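Local coordinates for putative cell adhesion protein (Bacteroides fragilis, PDB 4H40) that probably acts as a fimbrillin-like subunit of a cell-surface pilus that serves bacterial adhesion, at residues G137-A142 and N179-M184; S207-P212 and T255-T260; I267-N272 and M284-L289. All coordinates share one frame; numbering follows the deposited sequence.

Interaction 1. Residues G137-A142 and N179-M184; sequences GEYLLA and NQTARM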
ATOM      1  N   GLY B 137      14.832  14.984  -8.295  1.00 46.64           N
ATOM      2  CA  GLY B 137      16.091  14.274  -8.450  1.00 45.71           C
ATOM      3  C   GLY B 137      17.263  14.989  -7.817  1.00 51.17           C
ATOM      4  O   GLY B 137      18.394  14.889  -8.309  1.00 52.33           O
ATOM      5  N   GLU B 138      16.998  15.707  -6.716  1.00 47.01           N
ATOM      6  CA  GLU B 138      18.030  16.393  -5.955  1.00 47.37           C
ATOM      7  C   GLU B 138      17.632  16.640  -4.509  1.00 48.85           C
ATOM      8  O   GLU B 138      16.451  16.769  -4.194  1.00 48.97           O
ATOM      9  CB  GLU B 138      18.445  17.705  -6.619  1.00 51.14           C
ATOM     10  CG  GLU B 138      17.374  18.766  -6.670  1.00 63.92           C
ATOM     11  CD  GLU B 138      17.858  19.991  -7.409  1.00 79.45           C
ATOM     12  OE1 GLU B 138      18.796  20.637  -6.892  1.00 75.62           O
ATOM     13  OE2 GLU B 138      17.371  20.249  -8.536  1.00 64.60           O
ATOM     14  N   TYR B 139      18.642  16.683  -3.631  1.00 44.10           N
ATOM     15  CA  TYR B 139      18.461  16.982  -2.214  1.00 42.00           C
ATOM     16  C   TYR B 139      18.964  18.362  -1.940  1.00 44.09           C
ATOM     17  O   TYR B 139      19.915  18.790  -2.585  1.00 42.67           O
ATOM     18  CB  TYR B 139      19.185  15.971  -1.308  1.00 40.94           C
ATOM     19  CG  TYR B 139      18.752  14.548  -1.513  1.00 41.65           C
ATOM     20  CD1 TYR B 139      17.472  14.129  -1.160  1.00 41.99           C
ATOM     21  CD2 TYR B 139      19.617  13.609  -2.065  1.00 42.78           C
ATOM     22  CE1 TYR B 139      17.066  12.811  -1.356  1.00 40.16           C
ATOM     23  CE2 TYR B 139      19.231  12.274  -2.226  1.00 42.00           C
ATOM     24  CZ  TYR B 139      17.948  11.890  -1.894  1.00 45.05           C
ATOM     25  OH  TYR B 139      17.556  10.600  -2.107  1.00 48.73           O
ATOM     26  N   LEU B 140      18.304  19.074  -1.008  1.00 42.26           N
ATOM     27  CA  LEU B 140      18.725  20.390  -0.566  1.00 43.32           C
ATOM     28  C   LEU B 140      18.488  20.531   0.908  1.00 47.01           C
ATOM     29  O   LEU B 140      17.352  20.508   1.385  1.00 46.79           O
ATOM     30  CB  LEU B 140      18.090  21.569  -1.326  1.00 44.66           C
ATOM     31  CG  LEU B 140      18.526  22.946  -0.802  1.00 51.18           C
ATOM     32  CD1 LEU B 140      19.792  23.456  -1.482  1.00 52.19           C
ATOM     33  CD2 LEU B 140      17.395  23.935  -0.865  1.00 55.30           C
ATOM     34  N   LEU B 141      19.594  20.655   1.629  1.00 44.88           N
ATOM     35  CA  LEU B 141      19.605  20.912   3.052  1.00 45.26           C
ATOM     36  C   LEU B 141      19.678  22.398   3.210  1.00 50.07           C
ATOM     37  O   LEU B 141      20.394  23.052   2.454  1.00 52.02           O
ATOM     38  CB  LEU B 141      20.792  20.234   3.736  1.00 45.29           C
ATOM     39  CG  LEU B 141      20.832  18.714   3.800  1.00 48.39           C
ATOM     40  CD1 LEU B 141      22.107  18.276   4.443  1.00 48.41           C
ATOM     41  CD2 LEU B 141      19.694  18.163   4.628  1.00 49.85           C
ATOM     42  N   ALA B 142      18.913  22.951   4.130  1.00 46.44           N
ATOM     43  CA  ALA B 142      18.887  24.394   4.320  1.00 48.00           C
ATOM     44  C   ALA B 142      18.318  24.768   5.682  1.00 52.36           C
ATOM     45  O   ALA B 142      17.887  23.908   6.460  1.00 51.34           O
ATOM     46  CB  ALA B 142      18.032  25.035   3.223  1.00 49.27           C
ATOM     47  N   ASN B 179      16.368  18.868   5.465  1.00 44.34           N
ATOM     48  CA  ASN B 179      15.926  18.639   4.084  1.00 43.67           C
ATOM     49  C   ASN B 179      14.710  19.446   3.685  1.00 45.89           C
ATOM     50  O   ASN B 179      13.708  19.490   4.408  1.00 44.84           O
ATOM     51  CB  ASN B 179      15.618  17.167   3.870  1.00 45.48           C
ATOM     52  CG  ASN B 179      16.846  16.358   3.651  1.00 58.66           C
ATOM     53  OD1 ASN B 179      17.482  16.437   2.590  1.00 41.65           O
ATOM     54  ND2 ASN B 179      17.234  15.632   4.682  1.00 55.32           N
ATOM     55  N   GLN B 180      14.789  20.007   2.480  1.00 42.69           N
ATOM     56  CA  GLN B 180      13.728  20.813   1.889  1.00 43.49           C
ATOM     57  C   GLN B 180      12.871  20.001   0.959  1.00 49.67           C
ATOM     58  O   GLN B 180      11.763  20.426   0.633  1.00 53.21           O
ATOM     59  CB  GLN B 180      14.322  22.032   1.154  1.00 45.28           C
ATOM     60  CG  GLN B 180      15.086  22.988   2.083  1.00 43.64           C
ATOM     61  CD  GLN B 180      14.306  23.347   3.324  1.00 53.92           C
ATOM     62  OE1 GLN B 180      13.300  24.056   3.275  1.00 54.02           O
ATOM     63  NE2 GLN B 180      14.700  22.789   4.451  1.00 38.68           N
ATOM     64  N   THR B 181      13.352  18.814   0.585  1.00 45.22           N
ATOM     65  CA  THR B 181      12.641  17.929  -0.326  1.00 45.26           C
ATOM     66  C   THR B 181      12.254  16.612   0.344  1.00 50.41           C
ATOM     67  O   THR B 181      12.753  16.266   1.418  1.00 50.18           O
ATOM     68  CB  THR B 181      13.479  17.621  -1.602  1.00 45.86           C
ATOM     69  OG1 THR B 181      14.486  16.695  -1.289  1.00 45.94           O
ATOM     70  CG2 THR B 181      14.115  18.808  -2.197  1.00 44.69           C
ATOM     71  N   ALA B 182      11.397  15.852  -0.338  1.00 45.87           N
ATOM     72  CA  ALA B 182      11.049  14.519   0.083  1.00 44.69           C
ATOM     73  C   ALA B 182      12.098  13.585  -0.498  1.00 48.91           C
ATOM     74  O   ALA B 182      12.878  13.987  -1.373  1.00 50.30           O
ATOM     75  CB  ALA B 182       9.657  14.166  -0.433  1.00 46.17           C
ATOM     76  N   ARG B 183      12.128  12.349  -0.026  1.00 43.53           N
ATOM     77  CA  ARG B 183      13.039  11.330  -0.503  1.00 41.12           C
ATOM     78  C   ARG B 183      12.273  10.054  -0.752  1.00 43.02           C
ATOM     79  O   ARG B 183      11.429   9.675   0.054  1.00 45.09           O
ATOM     80  CB  ARG B 183      14.152  11.102   0.521  1.00 38.87           C
ATOM     81  CG  ARG B 183      15.142  10.031   0.097  1.00 43.09           C
ATOM     82  CD  ARG B 183      16.242   9.861   1.101  1.00 44.44           C
ATOM     83  NE  ARG B 183      16.739   8.497   1.091  1.00 50.57           N
ATOM     84  CZ  ARG B 183      18.005   8.168   0.875  1.00 75.33           C
ATOM     85  NH1 ARG B 183      18.916   9.115   0.661  1.00 68.92           N
ATOM     86  NH2 ARG B 183      18.376   6.894   0.886  1.00 58.21           N
HETATM   87  N   MSE B 184      12.559   9.391  -1.866  1.00 36.03           N
HETATM   88  CA  MSE B 184      11.979   8.094  -2.195  1.00 33.80           C
HETATM   89  C   MSE B 184      13.122   7.103  -2.292  1.00 39.91           C
HETATM   90  O   MSE B 184      14.188   7.440  -2.816  1.00 40.20           O
HETATM   91  CB  MSE B 184      11.137   8.123  -3.469  1.00 35.37           C
HETATM   92  CG  MSE B 184       9.874   8.940  -3.303  1.00 43.26           C
HETATM   93 SE   MSE B 184       8.604   8.839  -4.777  0.75 53.64          SE
HETATM   94  CE  MSE B 184       7.580   7.336  -4.154  1.00 50.43           C
TER
HETATM   95  O   HOH W   1      16.172  17.673   0.630  1.00 40.21           O
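Y139 and R183 meet obliquely, the phenol ring and the guanidinium planes only 19° apart. The arginine chain runs extended from CG to NE and passes the hydroxyl end of the ring: R183 CG lies at the ring edge, 3.3 Å from Y139 OH, with R183 CB and CD near Y139 CE1. The hydroxyl itself is hydrogen-bonded to H254, and R183 NH2 to Q185, so both polar ends have partners outside this pair. T181 crosses Y139 at about a right angle, its OG1 3.9 Å from Y139 CD1. That hydroxyl sits between the backbone N and the carbonyl carbon (chi1 76°) and bonds the oxygen of A182 from above the carbonyl plane.

Farther along, L141 reaches back over N179: L141 CD2 is 3.5 Å from each of the amide atoms N179 CG, OD1 and ND2. The pair forms an antiparallel non-hydrogen-bonded bridge with both side chains on the same face. Q180 CG, anti to the carbonyl carbon (chi1 -62°), lies 3.8 Å from A142 CB and also against L140 CD2; the chain then bends at chi2, and its NE2 bonds D144. A single direct backbone hydrogen bond joins the segments, Q180 N to L140 O at 2.8 Å. Beside it a water accepts from L140 N and T181 N and donates to N179 OD1 (2.7 Å), filling in where the backbones diverge.

Strand 141-142 lies between strands 113-121 and 177-190, with L140 and A142 packed on L120. Within the contact, at A182, strand 177-190 is flanked by strands 251-257 and 296-305, A182 touching V257 and Y297.

Interaction 2. Residues S207-P212 and T255-T260; sequences SGIQQP and TGVLPT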
ATOM      1  N   SER B 207       6.999   8.975 -12.117  1.00 55.81           N
ATOM      2  CA  SER B 207       6.161   9.851 -12.943  1.00 57.60           C
ATOM      3  C   SER B 207       4.939  10.334 -12.180  1.00 58.66           C
ATOM      4  O   SER B 207       4.448   9.629 -11.299  1.00 56.82           O
ATOM      5  CB  SER B 207       5.699   9.100 -14.192  1.00 64.44           C
ATOM      6  OG  SER B 207       6.672   9.095 -15.224  1.00 73.81           O
ATOM      7  N   GLY B 208       4.450  11.512 -12.552  1.00 56.00           N
ATOM      8  CA  GLY B 208       3.273  12.128 -11.952  1.00 57.30           C
ATOM      9  C   GLY B 208       3.578  12.889 -10.683  1.00 61.06           C
ATOM     10  O   GLY B 208       2.773  12.906  -9.747  1.00 61.50           O
ATOM     11  N   ILE B 209       4.749  13.522 -10.640  1.00 56.72           N
ATOM     12  CA  ILE B 209       5.180  14.269  -9.464  1.00 55.00           C
ATOM     13  C   ILE B 209       5.115  15.795  -9.771  1.00 62.90           C
ATOM     14  O   ILE B 209       4.739  16.181 -10.880  1.00 64.59           O
ATOM     15  CB  ILE B 209       6.570  13.771  -8.980  1.00 54.08           C
ATOM     16  CG1 ILE B 209       7.513  13.443 -10.173  1.00 53.82           C
ATOM     17  CG2 ILE B 209       6.380  12.579  -8.088  1.00 50.64           C
ATOM     18  CD1 ILE B 209       8.984  13.536  -9.892  1.00 44.86           C
ATOM     19  N   GLN B 210       5.374  16.646  -8.763  1.00 61.00           N
ATOM     20  CA  GLN B 210       5.329  18.099  -8.883  1.00 63.67           C
ATOM     21  C   GLN B 210       6.213  18.594  -9.991  1.00 72.79           C
ATOM     22  O   GLN B 210       7.367  18.161 -10.092  1.00 71.33           O
ATOM     23  CB  GLN B 210       5.776  18.751  -7.567  1.00 63.99           C
ATOM     24  CG  GLN B 210       5.700  20.275  -7.530  1.00 90.84           C
ATOM     25  CD  GLN B 210       4.330  20.729  -7.125  1.00118.85           C
ATOM     26  OE1 GLN B 210       3.928  20.592  -5.966  1.00113.15           O
ATOM     27  NE2 GLN B 210       3.577  21.254  -8.081  1.00118.82           N
ATOM     28  N   GLN B 211       5.675  19.500 -10.829  1.00 75.09           N
ATOM     29  CA  GLN B 211       6.479  20.182 -11.834  1.00 77.23           C
ATOM     30  C   GLN B 211       7.164  21.340 -11.087  1.00 85.57           C
ATOM     31  O   GLN B 211       6.468  22.047 -10.352  1.00 87.18           O
ATOM     32  CB  GLN B 211       5.636  20.649 -13.031  1.00 81.17           C
ATOM     33  CG  GLN B 211       6.478  21.062 -14.248  1.00 79.80           C
ATOM     34  CD  GLN B 211       7.058  19.890 -15.015  1.00 90.33           C
ATOM     35  OE1 GLN B 211       8.246  19.549 -14.883  1.00 87.78           O
ATOM     36  NE2 GLN B 211       6.234  19.238 -15.831  1.00 70.53           N
ATOM     37  N   PRO B 212       8.513  21.482 -11.144  1.00 83.77           N
ATOM     38  CA  PRO B 212       9.196  22.557 -10.369  1.00 84.97           C
ATOM     39  C   PRO B 212       8.643  23.987 -10.564  1.00 98.47           C
ATOM     40  O   PRO B 212       8.329  24.419 -11.697  1.00100.52           O
ATOM     41  CB  PRO B 212      10.642  22.471 -10.844  1.00 85.78           C
ATOM     42  CG  PRO B 212      10.790  21.054 -11.328  1.00 88.42           C
ATOM     43  CD  PRO B 212       9.478  20.664 -11.910  1.00 84.63           C
ATOM     44  N   THR B 255      16.166   8.897  -4.533  1.00 41.70           N
ATOM     45  CA  THR B 255      16.122  10.189  -5.190  1.00 42.82           C
ATOM     46  C   THR B 255      15.325  11.155  -4.365  1.00 46.60           C
ATOM     47  O   THR B 255      14.490  10.742  -3.543  1.00 43.94           O
ATOM     48  CB  THR B 255      15.545  10.084  -6.620  1.00 52.21           C
ATOM     49  OG1 THR B 255      15.969  11.208  -7.356  1.00 53.96           O
ATOM     50  CG2 THR B 255      14.033   9.969  -6.669  1.00 50.26           C
ATOM     51  N   GLY B 256      15.571  12.436  -4.626  1.00 43.12           N
ATOM     52  CA  GLY B 256      14.825  13.513  -4.012  1.00 42.64           C
ATOM     53  C   GLY B 256      13.626  13.782  -4.885  1.00 46.25           C
ATOM     54  O   GLY B 256      13.704  13.627  -6.110  1.00 47.38           O
ATOM     55  N   VAL B 257      12.512  14.148  -4.267  1.00 42.16           N
ATOM     56  CA  VAL B 257      11.303  14.545  -4.974  1.00 44.89           C
ATOM     57  C   VAL B 257      10.767  15.770  -4.246  1.00 51.19           C
ATOM     58  O   VAL B 257      10.882  15.869  -3.025  1.00 51.30           O
ATOM     59  CB  VAL B 257      10.224  13.430  -5.205  1.00 48.38           C
ATOM     60  CG1 VAL B 257      10.761  12.325  -6.105  1.00 47.21           C
ATOM     61  CG2 VAL B 257       9.717  12.843  -3.906  1.00 47.77           C
ATOM     62  N   LEU B 258      10.244  16.720  -4.989  1.00 49.15           N
ATOM     63  CA  LEU B 258       9.712  17.928  -4.387  1.00 50.70           C
ATOM     64  C   LEU B 258       8.432  17.617  -3.626  1.00 55.89           C
ATOM     65  O   LEU B 258       7.686  16.757  -4.106  1.00 55.27           O
ATOM     66  CB  LEU B 258       9.409  18.976  -5.474  1.00 52.21           C
ATOM     67  CG  LEU B 258      10.563  19.532  -6.281  1.00 55.39           C
ATOM     68  CD1 LEU B 258      10.014  20.407  -7.400  1.00 56.50           C
ATOM     69  CD2 LEU B 258      11.503  20.341  -5.412  1.00 57.06           C
ATOM     70  N   PRO B 259       8.113  18.327  -2.494  1.00 52.54           N
ATOM     71  CA  PRO B 259       6.834  18.072  -1.815  1.00 52.93           C
ATOM     72  C   PRO B 259       5.680  18.175  -2.809  1.00 61.65           C
ATOM     73  O   PRO B 259       5.604  19.143  -3.581  1.00 63.28           O
ATOM     74  CB  PRO B 259       6.786  19.156  -0.741  1.00 54.64           C
ATOM     75  CG  PRO B 259       8.226  19.433  -0.448  1.00 57.51           C
ATOM     76  CD  PRO B 259       8.883  19.376  -1.791  1.00 52.97           C
ATOM     77  N   THR B 260       4.872  17.099  -2.884  1.00 59.73           N
ATOM     78  CA  THR B 260       3.754  17.013  -3.812  1.00 61.45           C
ATOM     79  C   THR B 260       2.574  16.277  -3.216  1.00 64.26           C
ATOM     80  O   THR B 260       2.731  15.274  -2.528  1.00 61.25           O
ATOM     81  CB  THR B 260       4.171  16.407  -5.174  1.00 73.10           C
ATOM     82  OG1 THR B 260       3.105  16.607  -6.110  1.00 83.04           O
ATOM     83  CG2 THR B 260       4.533  14.945  -5.110  1.00 64.09           C
TER
HETATM   84  O   HOH W   2       7.253  15.941  -6.610  1.00 77.05           O
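Q210 and T260 carry the close part of this contact, sliding past each other in opposite directions with Q210 CB 3.7 Å from T260 CB. The threonine OG1 is anti to the backbone N (chi1 -168°) and is hydrogen-bonded to the carbonyl oxygen of K230. L258 adds its CB against Q210 CB at 4.2 Å, and I209 CG2 lies beside T260 CG2. No clear direct hydrogen bond joins the two segments; instead a water accepts from Q210 N and donates to L258 O (2.7 Å), and N136 ties the same residues together by bonding Q210 O through ND2 and L258 N through OD1.

The contact belongs to the connections between strands of a fimbrillin-like protein, a family of the transthyretin clan. Residues 207-212 leave the end of strand 197-207, whereas 255-260 run off strand 251-257 through P259 into strand 260-262, and the touching parts point 98° apart.

Both flanks are sparser. At one, I209 CD1 approaches V257 CG1 only to 4.4 Å. At the other, the partly exposed P212 crosses L258 at about a right angle, its CG 4.1 Å from L258 CD1.

Interaction 3. Residues I267-N272 and M284-L289; sequences ISVLLN and MLLTGL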
ATOM      1  N   ILE B 267       0.980   8.195  -8.744  1.00 56.69           N
ATOM      2  CA  ILE B 267       2.410   8.314  -8.991  1.00 54.67           C
ATOM      3  C   ILE B 267       2.829   6.934  -9.517  1.00 55.87           C
ATOM      4  O   ILE B 267       2.698   5.963  -8.771  1.00 55.48           O
ATOM      5  CB  ILE B 267       3.220   8.775  -7.729  1.00 56.39           C
ATOM      6  CG1 ILE B 267       2.943  10.261  -7.407  1.00 58.55           C
ATOM      7  CG2 ILE B 267       4.736   8.540  -7.928  1.00 54.78           C
ATOM      8  CD1 ILE B 267       3.301  10.681  -6.003  1.00 65.56           C
ATOM      9  N   SER B 268       3.241   6.829 -10.796  1.00 50.10           N
ATOM     10  CA  SER B 268       3.729   5.565 -11.339  1.00 47.96           C
ATOM     11  C   SER B 268       5.248   5.488 -11.142  1.00 50.72           C
ATOM     12  O   SER B 268       5.957   6.498 -11.212  1.00 49.25           O
ATOM     13  CB  SER B 268       3.350   5.374 -12.800  1.00 51.45           C
ATOM     14  OG  SER B 268       4.340   5.819 -13.708  1.00 63.05           O
ATOM     15  N   VAL B 269       5.718   4.280 -10.838  1.00 46.83           N
ATOM     16  CA  VAL B 269       7.110   3.930 -10.613  1.00 44.12           C
ATOM     17  C   VAL B 269       7.442   2.773 -11.577  1.00 50.39           C
ATOM     18  O   VAL B 269       6.934   1.666 -11.403  1.00 49.71           O
ATOM     19  CB  VAL B 269       7.395   3.581  -9.126  1.00 44.40           C
ATOM     20  CG1 VAL B 269       8.828   3.106  -8.941  1.00 42.39           C
ATOM     21  CG2 VAL B 269       7.135   4.773  -8.222  1.00 43.66           C
ATOM     22  N   LEU B 270       8.260   3.051 -12.614  1.00 47.87           N
ATOM     23  CA  LEU B 270       8.678   2.024 -13.565  1.00 47.87           C
ATOM     24  C   LEU B 270      10.095   1.555 -13.276  1.00 46.74           C
ATOM     25  O   LEU B 270      11.028   2.333 -13.402  1.00 44.07           O
ATOM     26  CB  LEU B 270       8.620   2.532 -15.003  1.00 50.22           C
ATOM     27  CG  LEU B 270       7.319   2.554 -15.726  1.00 57.44           C
ATOM     28  CD1 LEU B 270       7.552   3.090 -17.114  1.00 60.30           C
ATOM     29  CD2 LEU B 270       6.733   1.177 -15.836  1.00 59.71           C
ATOM     30  N   LEU B 271      10.255   0.280 -12.959  1.00 42.63           N
ATOM     31  CA  LEU B 271      11.554  -0.298 -12.682  1.00 41.83           C
ATOM     32  C   LEU B 271      12.004  -1.073 -13.891  1.00 48.56           C
ATOM     33  O   LEU B 271      11.325  -2.002 -14.299  1.00 48.41           O
ATOM     34  CB  LEU B 271      11.488  -1.201 -11.437  1.00 41.14           C
ATOM     35  CG  LEU B 271      11.031  -0.525 -10.141  1.00 45.61           C
ATOM     36  CD1 LEU B 271       9.519  -0.626  -9.971  1.00 47.07           C
ATOM     37  CD2 LEU B 271      11.700  -1.116  -8.962  1.00 46.50           C
ATOM     38  N   ASN B 272      13.110  -0.641 -14.513  1.00 47.57           N
ATOM     39  CA  ASN B 272      13.724  -1.279 -15.675  1.00 48.19           C
ATOM     40  C   ASN B 272      14.927  -2.030 -15.176  1.00 53.08           C
ATOM     41  O   ASN B 272      15.935  -1.415 -14.796  1.00 53.25           O
ATOM     42  CB  ASN B 272      14.085  -0.246 -16.723  1.00 48.79           C
ATOM     43  CG  ASN B 272      12.909   0.579 -17.157  1.00 54.54           C
ATOM     44  OD1 ASN B 272      12.130   0.166 -17.995  1.00 51.25           O
ATOM     45  ND2 ASN B 272      12.749   1.749 -16.576  1.00 44.24           N
HETATM   46  N   MSE B 284       4.702   0.133 -10.610  1.00 51.57           N
HETATM   47  CA  MSE B 284       4.007   0.332  -9.353  1.00 51.25           C
HETATM   48  C   MSE B 284       3.113   1.576  -9.522  1.00 62.09           C
HETATM   49  O   MSE B 284       3.662   2.658  -9.735  1.00 60.94           O
HETATM   50  CB  MSE B 284       4.975   0.522  -8.179  1.00 50.92           C
HETATM   51  CG  MSE B 284       5.773  -0.691  -7.772  1.00 57.27           C
HETATM   52 SE   MSE B 284       7.296  -0.170  -6.566  0.75 63.95          SE
HETATM   53  CE  MSE B 284       6.416   1.110  -5.513  1.00 61.13           C
ATOM     54  N   LEU B 285       1.756   1.443  -9.476  1.00 62.91           N
ATOM     55  CA  LEU B 285       0.905   2.623  -9.521  1.00 64.21           C
ATOM     56  C   LEU B 285       0.528   2.937  -8.099  1.00 66.27           C
ATOM     57  O   LEU B 285      -0.011   2.074  -7.422  1.00 66.99           O
ATOM     58  CB  LEU B 285      -0.304   2.443 -10.422  1.00 67.82           C
ATOM     59  CG  LEU B 285      -0.054   2.778 -11.901  1.00 74.79           C
ATOM     60  CD1 LEU B 285      -1.038   2.040 -12.788  1.00 78.20           C
ATOM     61  CD2 LEU B 285      -0.157   4.272 -12.170  1.00 75.58           C
ATOM     62  N   LEU B 286       0.932   4.115  -7.608  1.00 61.74           N
ATOM     63  CA  LEU B 286       0.746   4.551  -6.227  1.00 60.81           C
ATOM     64  C   LEU B 286      -0.207   5.730  -6.138  1.00 67.90           C
ATOM     65  O   LEU B 286       0.061   6.842  -6.604  1.00 66.94           O
ATOM     66  CB  LEU B 286       2.093   4.888  -5.573  1.00 58.05           C
ATOM     67  CG  LEU B 286       3.235   3.870  -5.798  1.00 60.01           C
ATOM     68  CD1 LEU B 286       4.601   4.430  -5.329  1.00 56.93           C
ATOM     69  CD2 LEU B 286       2.901   2.517  -5.200  1.00 61.39           C
ATOM     70  N   THR B 287      -1.357   5.452  -5.556  1.00 68.39           N
ATOM     71  CA  THR B 287      -2.410   6.435  -5.380  1.00 71.05           C
ATOM     72  C   THR B 287      -2.420   6.838  -3.884  1.00 74.08           C
ATOM     73  O   THR B 287      -1.899   6.090  -3.048  1.00 72.64           O
ATOM     74  CB  THR B 287      -3.712   5.821  -5.914  1.00 85.68           C
ATOM     75  OG1 THR B 287      -4.760   6.800  -5.994  1.00 90.64           O
ATOM     76  CG2 THR B 287      -4.137   4.602  -5.123  1.00 86.14           C
ATOM     77  N   GLY B 288      -2.949   8.030  -3.592  1.00 71.90           N
ATOM     78  CA  GLY B 288      -3.077   8.579  -2.243  1.00 72.13           C
ATOM     79  C   GLY B 288      -1.776   8.875  -1.530  1.00 75.30           C
ATOM     80  O   GLY B 288      -1.524   8.314  -0.457  1.00 75.82           O
ATOM     81  N   LEU B 289      -0.939   9.751  -2.119  1.00 70.05           N
ATOM     82  CA  LEU B 289       0.370  10.077  -1.561  1.00 66.86           C
ATOM     83  C   LEU B 289       0.538  11.583  -1.224  1.00 66.23           C
ATOM     84  O   LEU B 289       0.177  12.425  -2.046  1.00 65.08           O
ATOM     85  CB  LEU B 289       1.468   9.630  -2.546  1.00 65.79           C
ATOM     86  CG  LEU B 289       2.076   8.224  -2.347  1.00 69.71           C
ATOM     87  CD1 LEU B 289       3.042   7.885  -3.466  1.00 67.73           C
ATOM     88  CD2 LEU B 289       2.831   8.118  -1.019  1.00 73.22           C
TER
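V269 occupies the apolar centre, set against M284 and L286 on one buried face of the sheet. Its CB lies 4.0 Å from M284 CB, directly across the strands, and its CG2 meets L286 CD1 at 3.9 Å as the two side chains pass obliquely. CG2 is anti to the carbonyl carbon while CG1 is anti to the backbone N (chi1 175°), and it is the former methyl that meets the leucine. M284, present as selenomethionine, is extended at chi2, and its SE comes to 4.1 Å from L271 CD1; the bend at chi3 turns only CE. At the far end I267 and L289 cross at about a right angle, their CD1 methyls 3.8 Å apart. Y299 of strand 296-305 packs on M284, L286 and L289, and W314 of strand 310-321 on M284 and L286, so this face is closed by strands of another sheet.

The segments are the two arms of a beta hairpin, strands 266-275 and 278-287, which run antiparallel at 160°. Strand 266-275 is also paired with strand 197-207, whereas 278-287 is the outermost strand of this four-stranded antiparallel sheet within the chain. At G288, whose phi is positive, the chain turns a corner, which brings L289 back toward I267.

Two hydrogen-bonded pairs hold the backbones. I267 and L286 exchange bonds both ways, as do V269 and M284, where M284 N gives V269 O a nearly straight bond (2.8 Å, 171° at the hydrogen).

Between them S268 and L285 form a non-hydrogen-bonded pair on the partly exposed face, with S268 CB 3.7 Å from L285 CD2. Here L285 also packs on S264 of the second subunit, and T287 on S266 of that subunit.

How the interactions relate
Followed from the N terminus, the three contacts come in series, none nested in or crossing another. Interaction 1 closes a loop of 36 residues between its segments, interaction 2 one of 42, and interaction 3 the hairpin, with 11 residues between its segments. Interactions 1 and 2 touch through strands 177-190 and 251-257, neighbours in one sheet: A182 N probably bonds V257 O, and G137 N probably bonds G256 O. Interaction 2 passes on to interaction 3, where S207 N probably bonds S268 O and I209 packs on I267. Interactions 1 and 3 do not touch; interaction 2, which touches both, joins the sheet holding strands 177-190 and 251-257 to the four-stranded sheet of the hairpin.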